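Local coordinates for transketolase (Campylobacter jejuni, PDB 3L84), which belongs to the transketolase family of thiamine diphosphate-binding proteins and assembles from two chains, at residues 40-45 against 222-227. Numbering follows the deposited sequence. Where two conformers were deposited one is given.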
loop_
_atom_site.group_PDB
_atom_site.type_symbol
_atom_site.label_atom_id
_atom_site.label_comp_id
_atom_site.label_asym_id
_atom_site.label_seq_id
_atom_site.Cartn_x
_atom_site.Cartn_y
_atom_site.Cartn_z
ATOM N N SER A 40 -2.778 0.863 34.245
ATOM C CA SER A 40 -2.497 0.651 35.648
ATOM C C SER A 40 -2.798 -0.763 36.094
ATOM O O SER A 40 -1.998 -1.393 36.770
ATOM C CB SER A 40 -3.280 1.654 36.457
ATOM O OG SER A 40 -2.769 2.930 36.161
ATOM N N VAL A 41 -3.960 -1.287 35.701
ATOM C CA VAL A 41 -4.268 -2.670 36.024
ATOM C C VAL A 41 -3.371 -3.664 35.285
ATOM O O VAL A 41 -2.871 -4.622 35.839
ATOM C CB VAL A 41 -5.734 -2.986 35.730
ATOM C CG1 VAL A 41 -6.042 -4.418 36.073
ATOM C CG2 VAL A 41 -6.651 -2.054 36.541
ATOM N N LEU A 42 -3.145 -3.402 34.001
ATOM C CA LEU A 42 -2.287 -4.266 33.199
ATOM C C LEU A 42 -0.890 -4.378 33.792
ATOM O O LEU A 42 -0.264 -5.429 33.673
ATOM C CB LEU A 42 -2.225 -3.755 31.740
ATOM C CG LEU A 42 -1.458 -4.625 30.763
ATOM C CD1 LEU A 42 -1.982 -6.050 30.652
ATOM C CD2 LEU A 42 -1.489 -3.970 29.383
ATOM N N SER A 43 -0.383 -3.330 34.435
ATOM C CA SER A 43 0.943 -3.391 35.054
ATOM C C SER A 43 1.091 -4.535 36.075
ATOM O O SER A 43 2.206 -5.010 36.308
ATOM C CB SER A 43 1.330 -2.062 35.712
ATOM O OG SER A 43 0.627 -1.838 36.923
ATOM N N TYR A 44 -0.009 -4.977 36.679
ATOM C CA TYR A 44 0.012 -6.087 37.641
ATOM C C TYR A 44 0.040 -7.437 36.968
ATOM O O TYR A 44 0.321 -8.434 37.619
ATOM C CB TYR A 44 -1.214 -6.003 38.565
ATOM C CG TYR A 44 -1.144 -4.866 39.545
ATOM C CD1 TYR A 44 -0.678 -5.082 40.844
ATOM C CD2 TYR A 44 -1.480 -3.570 39.169
ATOM C CE1 TYR A 44 -0.580 -4.052 41.734
ATOM C CE2 TYR A 44 -1.379 -2.520 40.073
ATOM C CZ TYR A 44 -0.933 -2.770 41.361
ATOM O OH TYR A 44 -0.835 -1.748 42.270
ATOM N N HIS A 45 -0.320 -7.482 35.685
ATOM C CA HIS A 45 -0.349 -8.736 34.938
ATOM C C HIS A 45 0.888 -8.943 34.057
ATOM O O HIS A 45 1.277 -10.081 33.802
ATOM C CB HIS A 45 -1.594 -8.768 34.044
ATOM C CG HIS A 45 -2.868 -8.859 34.813
ATOM N ND1 HIS A 45 -3.492 -10.058 35.066
ATOM C CD2 HIS A 45 -3.614 -7.904 35.403
ATOM C CE1 HIS A 45 -4.586 -9.827 35.777
ATOM N NE2 HIS A 45 -4.677 -8.528 36.011
ATOM N N LYS A 222 -10.857 -8.385 35.995
ATOM C CA LYS A 222 -11.593 -9.610 35.720
ATOM C C LYS A 222 -11.466 -9.971 34.232
ATOM O O LYS A 222 -11.312 -11.136 33.894
ATOM C CB LYS A 222 -13.067 -9.442 36.107
ATOM C CG LYS A 222 -13.905 -10.683 35.892
ATOM C CD LYS A 222 -15.350 -10.480 36.325
ATOM C CE LYS A 222 -16.176 -11.722 36.072
ATOM N NZ LYS A 222 -17.438 -11.706 36.880
ATOM N N ALA A 223 -11.525 -8.986 33.347
ATOM C CA ALA A 223 -11.402 -9.238 31.913
ATOM C C ALA A 223 -10.026 -9.785 31.559
ATOM O O ALA A 223 -9.889 -10.705 30.754
ATOM C CB ALA A 223 -11.696 -7.955 31.104
ATOM N N LEU A 224 -9.001 -9.227 32.170
ATOM C CA LEU A 224 -7.646 -9.696 31.930
ATOM C C LEU A 224 -7.460 -11.105 32.434
ATOM O O LEU A 224 -6.852 -11.924 31.761
ATOM C CB LEU A 224 -6.624 -8.743 32.540
ATOM C CG LEU A 224 -6.447 -7.426 31.790
ATOM C CD1 LEU A 224 -5.545 -6.454 32.575
ATOM C CD2 LEU A 224 -5.884 -7.645 30.366
ATOM N N GLU A 225 -8.002 -11.432 33.616
ATOM C CA GLU A 225 -7.899 -12.802 34.108
ATOM C C GLU A 225 -8.604 -13.773 33.165
ATOM O O GLU A 225 -8.082 -14.841 32.871
ATOM C CB GLU A 225 -8.454 -12.928 35.528
ATOM C CG GLU A 225 -7.624 -12.208 36.591
ATOM C CD GLU A 225 -6.252 -12.845 36.843
ATOM O OE1 GLU A 225 -5.767 -13.631 36.000
ATOM O OE2 GLU A 225 -5.645 -12.545 37.894
ATOM N N GLN A 226 -9.791 -13.412 32.693
ATOM C CA GLN A 226 -10.512 -14.261 31.745
ATOM C C GLN A 226 -9.757 -14.385 30.408
ATOM O O GLN A 226 -9.623 -15.493 29.859
ATOM C CB GLN A 226 -11.893 -13.682 31.502
ATOM C CG GLN A 226 -12.778 -14.507 30.609
ATOM C CD GLN A 226 -14.235 -14.113 30.747
ATOM O OE1 GLN A 226 -14.570 -13.147 31.461
ATOM N NE2 GLN A 226 -15.116 -14.867 30.087
ATOM N N ALA A 227 -9.265 -13.269 29.900
ATOM C CA ALA A 227 -8.530 -13.277 28.628
ATOM C C ALA A 227 -7.300 -14.184 28.696
ATOM O O ALA A 227 -7.022 -14.894 27.739
ATOM C CB ALA A 227 -8.129 -11.876 28.259
#
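H45 lays one face of its imidazole on L224: CB of L224 stands 4.0 Å from the ring centroid of H45 and only 12° off the ring normal, which meets the geometry of a CH-pi contact. Farther out on the leucine, one methyl does most of the remaining work. CD1 of L224 lies 3.7 Å from CD2 of H45, 4.0 Å from CA of L42 and 4.1 Å from CG1 of V41, so it sits among three residues of the 40-45 segment; L42 CD1 meets the same methyl, the two side chains crossing at about a right angle. In the conformer given, the carboxylate of E225 reaches ring carbon CE1 of H45, with OE2 of E225 3.6 Å from it and the carboxylate plane turned 76° from the ring; a second deposited conformer makes this approach less certain.

Both imidazole nitrogens have partners beside the contact: NE2 is hydrogen-bonded to N221 OD1 and ND1 to K228 NZ, both on helix 217-228. Two bonds on different nitrogens would hold the ring's rotation over L224. L224 also touches I236 of strand 234-239, which places the contact between segment 40-45, on helix 30-42 and the residues just after it, and a helix packed on the parallel sheet of the thiamine diphosphate-binding domain. Accepting from the lysine at ND1 would leave NE2 to donate to N221, consistent with a neutral imidazole resting on an apolar leucine.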